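Local coordinates for NDP-rhamnosyltransferase (Saccharopolyspora spinosa, PDB 3TSA), which adopts the two-domain GT-B architecture of glycosyltransferases and belongs to the family of the erythromycin biosynthesis protein CIII, at residues A244-P249 against D270-A275; A236-A241 against A253-P258; R220-M225 against N281-T286; C287-C292 against A351-D356. All blocks are in the same frame, centred on the assembly; numbering follows the deposited sequence.

Contact 1: A244-P249 against D270-A275; sequences AATELP and DNARIA
The side-chain amide of Asn271 meets Thr246 in two ways: in its own plane it gives a hydrogen to the backbone oxygen of Thr246, while the threonine CB lies off that plane on one side. This small surface contact joins helix 236-246 to the outermost strand, 272-274, of the Rossmann-like sheet. Asn271 ND2 donates to Thr246 O at 2.8 Å, with a nearly straight N-H...O angle of 164°. ND2 also bonds to Val251 O, so two carbonyls hold the amide and fix which way round it sits. Its oxygen is tied in as well: a water donates to Asn271 OD1 (2.8 Å) and to Thr246 O, and this water sits across the amide plane from Thr246 CB. On the packing side, Thr246 CB approaches Asn271 OD1 to 3.6 Å. The threonine OG1 looks back into its own helix, bonding to Val242 O, with chi1 at 57° placing it between the backbone N and the carbonyl carbon. That leaves the methyl CG2, anti to the carbonyl carbon, to face the strand, where Thr246 CG2 reaches Ala272 CB at 4.1 Å.

Contact 2: A236-A241 against A253-P258; sequences APLLRA and AVIAVP
A beta-alpha-beta unit is closed where Leu238, on helix 236-246, packs upon Ile255 of strand 251-256 and Val257 just beyond its end. The helix lies in the connection between two parallel neighbours in the sheet, strands 219-224 and 251-256, and Leu238 is the one residue of 236-241 that meets 253-258. All three residues are buried, and the contact is purely apolar.

Leu238 and Val257 reach toward each other tip to tip. The methyl CD1 of Leu238 comes within 3.4 Å of Val257 CG1, tighter than ordinary van der Waals contact between carbons, so the two methyls are firmly pressed together. The other branch joins in more loosely, with Leu238 CD2 at 4.0 Å from the same Val257 CG1; the valine methyl therefore faces both ends of the leucine fork. With CG anti to the backbone N (chi1 -174°), the leucine projects its fork from the helix to the sheet. Ile255 takes a lesser share: its CG2 branch stands 4.1 Å from Leu238 CD1, and the two side chains run obliquely past one another.

Further residues complete the surroundings of this leucine. Ile223 of the adjoining strand and Leu265 from a loop also touch Leu238, whereas Val257 packs on Leu230 of helix 227-233. The alternation carries on past the strand's end, for Ala256, between the two contacting residues, turns from the helix and touches Cys224. A connecting helix packed by its aliphatic side chains on a parallel sheet is characteristic of Rossmann-like domains, two of which make up the GT-B fold.

Contact 3: R220-M225 against N281-T286; sequences RVCICM and NLFLRT
Residues 220-224 of strand 219-224 run extended past the irregular segment 281-286, the backbones being nearest at Arg220 and Thr286, whose CA atoms are 7.2 Å apart, and at Cys222 and Leu284. The strand is a central one of the Rossmann-like parallel sheet, and the loop covers it through residues that are mostly buried. The polar end of the contact is a relay. Arg220 NH1 donates to Thr286 OG1 at 2.9 Å, a bent bond with an N-H...O angle of 143°, the hydroxyl standing somewhat off the guanidinium plane. The hydroxyl spends its own hydrogen on Phe283 O, with Thr286 OG1 to Phe283 O at 2.8 Å and in the carbonyl plane. Since Thr286 N donates to that carbonyl too, Phe283 O is gripped twice and the turn is drawn together. A bend at chi3 (-70°) carries the guanidinium round to the threonine; Glu252 forms a salt bridge with Arg220 NE, and Trp211 O takes a further bond from NH1. Arg285, on the outer side of the loop, makes a salt bridge with Glu31 of the second subunit.

Deeper along the strand the chemistry changes to sulfur and carbon. Cys222 SG lies at the edge of the Phe283 ring, near its plane, 5.1 Å from the ring centroid and 3.9 Å from Phe283 CE1, an edge-on sulfur-aromatic contact. Leu284 starts out pointing from the strand, yet its branch returns, bringing Leu284 CD1 to 3.8 Å from Cys222 CB.

Contact 4: C287-C292 against A351-D356; sequences CELVIC and ATVLGD
Leu289, on strand 289-292, reaches to Val353 and Leu354 at the end of helix 343-354. Its CB is brushed by a methyl of the helix, Leu354 CD2 at 4.4 Å. From there chi1 of 174° sets CG anti to the backbone N, and the chain forks toward the helix. The branch CD1 makes the main contact, 3.7 Å from Val353 CG1 and 4.2 Å from Val353 CB, so that one leucine methyl lies against the side of the valine. The two side chains meet at about a right angle. Ile350, one turn earlier in the helix, also touches Leu289 and continues this apolar layer between helix and Rossmann-like sheet.

Leu354 itself sets off at an angle to the strand, but its end swings inward, and CD2 settles 3.8 Å from Glu288 CB. Only the base of the glutamate serves this packing. Its chain runs on extended to a carboxylate whose OE2 forms a salt bridge with Arg219 NE, while Arg219 NH1 bonds to the backbone oxygen of Leu354. One arginine, the first residue of strand 219-224, thus bonds to both segments.

The chemistry is therefore layered: aliphatic contacts hold the buried side, where Leu289 and Val353 sit, and toward the partly exposed margin an arginine joins a carboxylate to a helix carbonyl, which would probably favour the ionised form of Glu288.

In the fold
The four contacts decorate four neighbouring strands of one parallel sheet, in the order 272-274, 251-256, 219-224 and 289-292. Contacts 1 and 2 share helix 236-246, their centres 10 Å apart, and are stitched by the probable strand bonds Arg273 O to Ile255 N (2.7 Å) and Ala275 N to Ile255 O (2.8 Å). Contact 3, about 12 Å between centres from contact 2, lies on the other face of the sheet, under loop 281-286. Its strand lies beside that of contact 4, joined by a probable hydrogen bond between Cys222 O and Ile291 N, 2.7 Å apart. Helices 236-246 and 343-354 lie on the same face, and just past the first Leu248 CD2 packs on Leu354 CD1 at 4.0 Å, joining contacts 1 and 4.

Contact 1: A244-P249 against D270-A275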
loop_
_atom_site.group_PDB
_atom_site.type_symbol
_atom_site.label_atom_id
_atom_site.label_comp_id
_atom_site.label_asym_id
_atom_site.label_seq_id
_atom_site.Cartn_x
_atom_site.Cartn_y
_atom_site.Cartn_z
ATOM N N ALA A 244 -24.691 18.411 18.793
ATOM C CA ALA A 244 -25.439 19.111 17.783
ATOM C C ALA A 244 -26.089 18.120 16.783
ATOM O O ALA A 244 -27.280 18.324 16.389
ATOM C CB ALA A 244 -24.503 20.084 17.078
ATOM N N ALA A 245 -25.352 17.097 16.362
ATOM C CA ALA A 245 -25.884 16.191 15.334
ATOM C C ALA A 245 -26.994 15.330 15.924
ATOM O O ALA A 245 -28.057 15.180 15.314
ATOM C CB ALA A 245 -24.782 15.270 14.707
ATOM N N THR A 246 -26.749 14.729 17.074
ATOM C CA THR A 246 -27.693 13.669 17.501
ATOM C C THR A 246 -29.015 14.246 18.012
ATOM O O THR A 246 -30.028 13.536 18.079
ATOM C CB THR A 246 -27.081 12.730 18.556
ATOM O OG1 THR A 246 -26.636 13.480 19.711
ATOM C CG2 THR A 246 -25.907 11.931 17.953
ATOM N N GLU A 247 -28.997 15.504 18.421
ATOM C CA GLU A 247 -30.197 16.150 18.864
ATOM C C GLU A 247 -31.122 16.577 17.750
ATOM O O GLU A 247 -32.259 16.899 17.988
ATOM C CB GLU A 247 -29.802 17.378 19.651
ATOM C CG GLU A 247 -29.330 16.992 21.032
ATOM C CD GLU A 247 -29.141 18.228 21.914
ATOM O OE1 GLU A 247 -28.296 18.107 22.825
ATOM O OE2 GLU A 247 -29.821 19.288 21.672
ATOM N N LEU A 248 -30.630 16.603 16.514
ATOM C CA LEU A 248 -31.387 17.107 15.414
ATOM C C LEU A 248 -32.327 16.036 14.909
ATOM O O LEU A 248 -31.914 14.859 14.812
ATOM C CB LEU A 248 -30.425 17.586 14.313
ATOM C CG LEU A 248 -31.108 18.467 13.267
ATOM C CD1 LEU A 248 -31.656 19.741 13.824
ATOM C CD2 LEU A 248 -30.260 18.711 12.057
ATOM N N PRO A 249 -33.627 16.440 14.627
ATOM C CA PRO A 249 -34.621 15.478 14.191
ATOM C C PRO A 249 -34.127 14.915 12.891
ATOM O O PRO A 249 -33.651 15.693 12.011
ATOM C CB PRO A 249 -35.888 16.332 13.890
ATOM C CG PRO A 249 -35.706 17.657 14.593
ATOM C CD PRO A 249 -34.192 17.820 14.788
ATOM N N ASP A 270 -29.093 6.482 20.730
ATOM C CA ASP A 270 -29.435 5.348 19.932
ATOM C C ASP A 270 -29.294 5.741 18.452
ATOM O O ASP A 270 -29.236 4.871 17.599
ATOM C CB ASP A 270 -30.859 4.788 20.279
ATOM C CG ASP A 270 -31.418 5.297 21.659
ATOM O OD1 ASP A 270 -32.457 4.743 22.109
ATOM O OD2 ASP A 270 -30.887 6.277 22.294
ATOM N N ASN A 271 -29.264 7.054 18.147
ATOM C CA ASN A 271 -29.060 7.530 16.729
ATOM C C ASN A 271 -27.574 7.859 16.405
ATOM O O ASN A 271 -27.300 8.672 15.517
ATOM C CB ASN A 271 -29.954 8.718 16.345
ATOM C CG ASN A 271 -29.737 9.965 17.206
ATOM O OD1 ASN A 271 -29.342 9.874 18.378
ATOM N ND2 ASN A 271 -29.959 11.165 16.601
ATOM N N ALA A 272 -26.662 7.223 17.137
ATOM C CA ALA A 272 -25.239 7.293 16.878
ATOM C C ALA A 272 -24.631 5.925 16.653
ATOM O O ALA A 272 -25.035 4.963 17.297
ATOM C CB ALA A 272 -24.506 8.045 18.026
ATOM N N ARG A 273 -23.645 5.822 15.765
ATOM C CA ARG A 273 -22.881 4.605 15.618
ATOM C C ARG A 273 -21.404 4.961 15.693
ATOM O O ARG A 273 -21.017 5.949 15.091
ATOM C CB ARG A 273 -23.131 4.034 14.267
ATOM C CG ARG A 273 -22.141 2.894 13.911
ATOM C CD ARG A 273 -22.321 2.450 12.475
ATOM N NE ARG A 273 -23.597 1.794 12.358
ATOM C CZ ARG A 273 -23.808 0.504 12.656
ATOM N NH1 ARG A 273 -22.809 -0.281 13.066
ATOM N NH2 ARG A 273 -25.034 -0.002 12.527
ATOM N N ILE A 274 -20.617 4.197 16.462
ATOM C CA ILE A 274 -19.169 4.334 16.503
ATOM C C ILE A 274 -18.582 3.456 15.422
ATOM O O ILE A 274 -18.760 2.233 15.458
ATOM C CB ILE A 274 -18.550 4.016 17.916
ATOM C CG1 ILE A 274 -19.208 4.872 19.063
ATOM C CG2 ILE A 274 -17.024 4.202 17.833
ATOM C CD1 ILE A 274 -18.795 4.512 20.573
ATOM N N ALA A 275 -17.950 4.054 14.407
ATOM C CA ALA A 275 -17.364 3.265 13.288
ATOM C C ALA A 275 -16.082 2.596 13.759
ATOM O O ALA A 275 -15.235 3.221 14.426
ATOM C CB ALA A 275 -17.112 4.126 12.022
HETATM O O HOH W 1 -30.861 11.312 20.254
#

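Contact 2: A236-A241 against A253-P258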
loop_
_atom_site.group_PDB
_atom_site.type_symbol
_atom_site.label_atom_id
_atom_site.label_comp_id
_atom_site.label_asym_id
_atom_site.label_seq_id
_atom_site.Cartn_x
_atom_site.Cartn_y
_atom_site.Cartn_z
ATOM N N ALA A 236 -13.512 18.463 23.358
ATOM C CA ALA A 236 -14.560 19.474 23.094
ATOM C C ALA A 236 -15.157 19.492 21.684
ATOM O O ALA A 236 -16.371 19.485 21.594
ATOM C CB ALA A 236 -14.129 20.914 23.509
ATOM N N PRO A 237 -14.353 19.468 20.601
ATOM C CA PRO A 237 -14.966 19.537 19.245
ATOM C C PRO A 237 -15.799 18.278 18.898
ATOM O O PRO A 237 -16.905 18.390 18.326
ATOM C CB PRO A 237 -13.784 19.797 18.319
ATOM C CG PRO A 237 -12.638 19.228 19.028
ATOM C CD PRO A 237 -12.879 19.513 20.513
ATOM N N LEU A 238 -15.384 17.145 19.457
ATOM C CA LEU A 238 -16.111 15.887 19.260
ATOM C C LEU A 238 -17.411 15.942 20.046
ATOM O O LEU A 238 -18.483 15.632 19.513
ATOM C CB LEU A 238 -15.282 14.699 19.719
ATOM C CG LEU A 238 -15.806 13.275 19.470
ATOM C CD1 LEU A 238 -16.059 12.984 17.961
ATOM C CD2 LEU A 238 -14.866 12.222 20.125
ATOM N N LEU A 239 -17.339 16.372 21.300
ATOM C CA LEU A 239 -18.568 16.361 22.112
ATOM C C LEU A 239 -19.538 17.339 21.487
ATOM O O LEU A 239 -20.777 17.077 21.455
ATOM C CB LEU A 239 -18.201 16.833 23.534
ATOM C CG LEU A 239 -17.361 15.808 24.302
ATOM C CD1 LEU A 239 -16.870 16.364 25.690
ATOM C CD2 LEU A 239 -18.162 14.476 24.424
ATOM N N ARG A 240 -19.003 18.496 21.048
ATOM C CA ARG A 240 -19.862 19.542 20.482
ATOM C C ARG A 240 -20.546 19.036 19.249
ATOM O O ARG A 240 -21.733 19.265 19.085
ATOM C CB ARG A 240 -19.097 20.828 20.142
ATOM C CG ARG A 240 -18.745 21.642 21.399
ATOM C CD ARG A 240 -17.524 22.561 21.252
ATOM N NE ARG A 240 -17.255 23.276 22.541
ATOM C CZ ARG A 240 -16.128 23.949 22.823
ATOM N NH1 ARG A 240 -15.103 23.958 22.017
ATOM N NH2 ARG A 240 -16.012 24.518 24.027
ATOM N N ALA A 241 -19.828 18.339 18.381
ATOM C CA ALA A 241 -20.453 17.847 17.131
ATOM C C ALA A 241 -21.452 16.747 17.384
ATOM O O ALA A 241 -22.477 16.689 16.719
ATOM C CB ALA A 241 -19.337 17.307 16.137
ATOM N N ALA A 253 -25.981 9.781 13.326
ATOM C CA ALA A 253 -24.558 10.230 13.416
ATOM C C ALA A 253 -23.615 9.055 13.253
ATOM O O ALA A 253 -23.769 8.060 13.956
ATOM C CB ALA A 253 -24.325 10.932 14.775
ATOM N N VAL A 254 -22.710 9.056 12.263
ATOM C CA VAL A 254 -21.712 7.974 12.180
ATOM C C VAL A 254 -20.433 8.579 12.696
ATOM O O VAL A 254 -19.957 9.555 12.124
ATOM C CB VAL A 254 -21.498 7.408 10.710
ATOM C CG1 VAL A 254 -20.306 6.437 10.631
ATOM C CG2 VAL A 254 -22.769 6.731 10.189
ATOM N N ILE A 255 -19.893 8.033 13.787
ATOM C CA ILE A 255 -18.767 8.723 14.475
ATOM C C ILE A 255 -17.489 7.965 14.194
ATOM O O ILE A 255 -17.344 6.759 14.528
ATOM C CB ILE A 255 -18.996 8.851 16.005
ATOM C CG1 ILE A 255 -20.189 9.733 16.307
ATOM C CG2 ILE A 255 -17.838 9.566 16.650
ATOM C CD1 ILE A 255 -20.845 9.420 17.660
ATOM N N ALA A 256 -16.563 8.664 13.516
ATOM C CA ALA A 256 -15.292 8.082 13.060
ATOM C C ALA A 256 -14.123 8.788 13.784
ATOM O O ALA A 256 -13.707 9.885 13.357
ATOM C CB ALA A 256 -15.154 8.194 11.510
ATOM N N VAL A 257 -13.650 8.233 14.908
ATOM C CA VAL A 257 -12.527 8.816 15.662
ATOM C C VAL A 257 -11.583 7.671 15.990
ATOM O O VAL A 257 -12.028 6.527 15.893
ATOM C CB VAL A 257 -12.957 9.580 16.935
ATOM C CG1 VAL A 257 -13.962 10.687 16.548
ATOM C CG2 VAL A 257 -13.478 8.630 18.014
ATOM N N PRO A 258 -10.311 7.958 16.347
ATOM C CA PRO A 258 -9.314 6.912 16.622
ATOM C C PRO A 258 -9.719 6.093 17.813
ATOM O O PRO A 258 -10.391 6.626 18.711
ATOM C CB PRO A 258 -8.073 7.732 17.014
ATOM C CG PRO A 258 -8.247 8.982 16.194
ATOM C CD PRO A 258 -9.683 9.292 16.414
#

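Contact 3: R220-M225 against N281-T286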
loop_
_atom_site.group_PDB
_atom_site.type_symbol
_atom_site.label_atom_id
_atom_site.label_comp_id
_atom_site.label_asym_id
_atom_site.label_seq_id
_atom_site.Cartn_x
_atom_site.Cartn_y
_atom_site.Cartn_z
ATOM N N ARG A 220 -27.958 10.874 7.231
ATOM C CA ARG A 220 -26.727 10.348 7.800
ATOM C C ARG A 220 -25.647 11.442 7.799
ATOM O O ARG A 220 -25.330 12.036 6.749
ATOM C CB ARG A 220 -26.276 9.131 6.981
ATOM C CG ARG A 220 -25.077 8.455 7.566
ATOM C CD ARG A 220 -24.849 7.028 6.934
ATOM N NE ARG A 220 -25.828 6.025 7.308
ATOM C CZ ARG A 220 -25.885 4.821 6.745
ATOM N NH1 ARG A 220 -25.017 4.523 5.802
ATOM N NH2 ARG A 220 -26.805 3.943 7.079
ATOM N N VAL A 221 -25.098 11.746 8.970
ATOM C CA VAL A 221 -24.097 12.769 9.159
ATOM C C VAL A 221 -22.882 12.048 9.715
ATOM O O VAL A 221 -22.973 11.381 10.759
ATOM C CB VAL A 221 -24.636 13.768 10.218
ATOM C CG1 VAL A 221 -23.528 14.785 10.707
ATOM C CG2 VAL A 221 -25.829 14.529 9.622
ATOM N N CYS A 222 -21.708 12.174 9.061
ATOM C CA CYS A 222 -20.503 11.584 9.625
ATOM C C CYS A 222 -19.699 12.646 10.412
ATOM O O CYS A 222 -19.407 13.715 9.848
ATOM C CB CYS A 222 -19.635 10.978 8.514
ATOM S SG CYS A 222 -17.997 10.363 9.024
ATOM N N ILE A 223 -19.212 12.299 11.595
ATOM C CA ILE A 223 -18.331 13.143 12.389
ATOM C C ILE A 223 -17.013 12.428 12.379
ATOM O O ILE A 223 -16.916 11.277 12.842
ATOM C CB ILE A 223 -18.857 13.317 13.857
ATOM C CG1 ILE A 223 -20.195 14.030 13.834
ATOM C CG2 ILE A 223 -17.765 14.018 14.705
ATOM C CD1 ILE A 223 -20.894 13.877 15.251
ATOM N N CYS A 224 -15.997 13.091 11.791
ATOM C CA CYS A 224 -14.702 12.462 11.572
ATOM C C CYS A 224 -13.606 13.458 11.967
ATOM O O CYS A 224 -13.501 14.594 11.378
ATOM C CB CYS A 224 -14.601 12.068 10.124
ATOM S SG CYS A 224 -13.014 11.156 9.875
ATOM N N MET A 225 -12.921 13.102 13.055
ATOM C CA MET A 225 -11.817 13.891 13.637
ATOM C C MET A 225 -10.639 12.930 13.897
ATOM O O MET A 225 -10.861 11.829 14.428
ATOM C CB MET A 225 -12.274 14.624 14.912
ATOM C CG MET A 225 -13.198 15.719 14.493
ATOM S SD MET A 225 -13.912 16.493 15.896
ATOM C CE MET A 225 -15.299 17.357 15.113
ATOM N N ASN A 281 -13.733 6.590 2.992
ATOM C CA ASN A 281 -14.191 6.469 1.653
ATOM C C ASN A 281 -15.043 5.233 1.425
ATOM O O ASN A 281 -15.792 5.160 0.465
ATOM C CB ASN A 281 -12.941 6.500 0.726
ATOM C CG ASN A 281 -12.187 5.226 0.742
ATOM O OD1 ASN A 281 -11.173 5.081 1.438
ATOM N ND2 ASN A 281 -12.668 4.267 -0.030
ATOM N N LEU A 282 -14.959 4.252 2.320
ATOM C CA LEU A 282 -15.768 3.039 2.175
ATOM C C LEU A 282 -17.270 3.292 2.379
ATOM O O LEU A 282 -18.104 2.551 1.830
ATOM C CB LEU A 282 -15.252 1.967 3.146
ATOM C CG LEU A 282 -13.811 1.512 2.864
ATOM C CD1 LEU A 282 -13.309 0.483 3.886
ATOM C CD2 LEU A 282 -13.779 0.942 1.401
ATOM N N PHE A 283 -17.643 4.346 3.100
ATOM C CA PHE A 283 -19.067 4.578 3.398
ATOM C C PHE A 283 -19.520 6.018 3.216
ATOM O O PHE A 283 -20.714 6.342 3.318
ATOM C CB PHE A 283 -19.380 4.158 4.829
ATOM C CG PHE A 283 -18.685 5.008 5.876
ATOM C CD1 PHE A 283 -19.245 6.190 6.320
ATOM C CD2 PHE A 283 -17.503 4.574 6.444
ATOM C CE1 PHE A 283 -18.615 6.941 7.334
ATOM C CE2 PHE A 283 -16.857 5.307 7.405
ATOM C CZ PHE A 283 -17.412 6.529 7.843
ATOM N N LEU A 284 -18.583 6.917 2.963
ATOM C CA LEU A 284 -18.964 8.299 2.936
ATOM C C LEU A 284 -20.008 8.669 1.861
ATOM O O LEU A 284 -20.802 9.613 2.049
ATOM C CB LEU A 284 -17.712 9.184 2.885
ATOM C CG LEU A 284 -17.863 10.557 3.499
ATOM C CD1 LEU A 284 -18.375 10.672 4.989
ATOM C CD2 LEU A 284 -16.547 11.318 3.346
ATOM N N ARG A 285 -20.052 7.960 0.732
ATOM C CA ARG A 285 -21.075 8.267 -0.262
ATOM C C ARG A 285 -22.522 8.143 0.265
ATOM O O ARG A 285 -23.473 8.706 -0.321
ATOM C CB ARG A 285 -20.868 7.341 -1.459
ATOM C CG ARG A 285 -19.647 7.709 -2.219
ATOM C CD ARG A 285 -19.447 6.573 -3.292
ATOM N NE ARG A 285 -18.185 6.691 -4.067
ATOM C CZ ARG A 285 -16.957 6.349 -3.634
ATOM N NH1 ARG A 285 -16.747 5.887 -2.405
ATOM N NH2 ARG A 285 -15.873 6.515 -4.436
ATOM N N THR A 286 -22.715 7.413 1.356
ATOM C CA THR A 286 -24.048 7.302 1.910
ATOM C C THR A 286 -24.328 8.404 2.933
ATOM O O THR A 286 -25.357 8.330 3.647
ATOM C CB THR A 286 -24.244 6.001 2.709
ATOM O OG1 THR A 286 -23.428 6.025 3.877
ATOM C CG2 THR A 286 -23.849 4.783 1.853
#

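Contact 4: C287-C292 against A351-D356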
loop_
_atom_site.group_PDB
_atom_site.type_symbol
_atom_site.label_atom_id
_atom_site.label_comp_id
_atom_site.label_asym_id
_atom_site.label_seq_id
_atom_site.Cartn_x
_atom_site.Cartn_y
_atom_site.Cartn_z
ATOM N N CYS A 287 -23.452 9.392 3.030
ATOM C CA CYS A 287 -23.664 10.478 4.073
ATOM C C CYS A 287 -24.045 11.773 3.416
ATOM O O CYS A 287 -23.571 12.055 2.258
ATOM C CB CYS A 287 -22.376 10.718 4.820
ATOM S SG CYS A 287 -21.887 9.296 5.856
ATOM N N GLU A 288 -24.862 12.609 4.105
ATOM C CA GLU A 288 -25.245 13.851 3.428
ATOM C C GLU A 288 -24.400 15.048 3.949
ATOM O O GLU A 288 -24.513 16.131 3.400
ATOM C CB GLU A 288 -26.731 14.173 3.748
ATOM C CG GLU A 288 -27.671 13.246 2.964
ATOM C CD GLU A 288 -29.100 13.613 3.287
ATOM O OE1 GLU A 288 -29.518 14.708 2.890
ATOM O OE2 GLU A 288 -29.747 12.879 4.017
ATOM N N LEU A 289 -23.586 14.812 4.974
ATOM C CA LEU A 289 -22.801 15.903 5.580
ATOM C C LEU A 289 -21.617 15.285 6.319
ATOM O O LEU A 289 -21.804 14.168 6.858
ATOM C CB LEU A 289 -23.696 16.730 6.538
ATOM C CG LEU A 289 -23.064 17.845 7.385
ATOM C CD1 LEU A 289 -22.550 18.970 6.496
ATOM C CD2 LEU A 289 -24.032 18.375 8.464
ATOM N N VAL A 290 -20.440 15.962 6.334
ATOM C CA VAL A 290 -19.330 15.514 7.117
ATOM C C VAL A 290 -19.036 16.629 8.132
ATOM O O VAL A 290 -18.969 17.789 7.693
ATOM C CB VAL A 290 -18.042 15.286 6.287
ATOM C CG1 VAL A 290 -16.859 14.868 7.263
ATOM C CG2 VAL A 290 -18.348 14.163 5.365
ATOM N N ILE A 291 -18.948 16.308 9.418
ATOM C CA ILE A 291 -18.508 17.398 10.372
ATOM C C ILE A 291 -17.063 17.002 10.695
ATOM O O ILE A 291 -16.792 15.872 11.145
ATOM C CB ILE A 291 -19.340 17.374 11.728
ATOM C CG1 ILE A 291 -20.810 17.738 11.474
ATOM C CG2 ILE A 291 -18.751 18.388 12.737
ATOM C CD1 ILE A 291 -21.809 17.373 12.577
ATOM N N CYS A 292 -16.143 17.942 10.497
ATOM C CA CYS A 292 -14.726 17.646 10.665
ATOM C C CYS A 292 -13.970 18.885 11.104
ATOM O O CYS A 292 -14.547 19.969 11.215
ATOM C CB CYS A 292 -14.144 17.096 9.372
ATOM S SG CYS A 292 -14.283 18.221 7.921
ATOM N N ALA A 351 -28.868 21.649 10.243
ATOM C CA ALA A 351 -30.190 21.702 9.622
ATOM C C ALA A 351 -30.166 22.474 8.302
ATOM O O ALA A 351 -30.827 22.055 7.365
ATOM C CB ALA A 351 -31.249 22.343 10.595
ATOM N N THR A 352 -29.381 23.549 8.187
ATOM C CA THR A 352 -29.400 24.411 7.036
ATOM C C THR A 352 -28.821 23.578 5.835
ATOM O O THR A 352 -29.338 23.638 4.741
ATOM C CB THR A 352 -28.497 25.614 7.266
ATOM O OG1 THR A 352 -29.177 26.516 8.169
ATOM C CG2 THR A 352 -28.278 26.328 5.976
ATOM N N VAL A 353 -27.709 22.908 6.053
ATOM C CA VAL A 353 -27.118 22.060 5.007
ATOM C C VAL A 353 -28.059 20.920 4.573
ATOM O O VAL A 353 -28.288 20.717 3.357
ATOM C CB VAL A 353 -25.705 21.487 5.442
ATOM C CG1 VAL A 353 -25.125 20.569 4.295
ATOM C CG2 VAL A 353 -24.751 22.617 5.695
ATOM N N LEU A 354 -28.634 20.208 5.548
ATOM C CA LEU A 354 -29.575 19.117 5.273
ATOM C C LEU A 354 -30.851 19.639 4.551
ATOM O O LEU A 354 -31.575 18.850 3.879
ATOM C CB LEU A 354 -29.977 18.342 6.547
ATOM C CG LEU A 354 -28.836 17.613 7.311
ATOM C CD1 LEU A 354 -29.358 16.971 8.599
ATOM C CD2 LEU A 354 -28.069 16.566 6.429
ATOM N N GLY A 355 -31.171 20.920 4.707
ATOM C CA GLY A 355 -32.350 21.444 3.999
ATOM C C GLY A 355 -32.136 22.127 2.663
ATOM O O GLY A 355 -33.098 22.655 2.077
ATOM N N ASP A 356 -30.890 22.147 2.177
ATOM C CA ASP A 356 -30.551 22.926 0.960
ATOM C C ASP A 356 -29.555 22.167 0.120
ATOM O O ASP A 356 -28.396 22.064 0.488
ATOM C CB ASP A 356 -30.042 24.319 1.374
ATOM C CG ASP A 356 -29.695 25.233 0.216
ATOM O OD1 ASP A 356 -29.828 24.820 -0.967
ATOM O OD2 ASP A 356 -29.300 26.384 0.516
#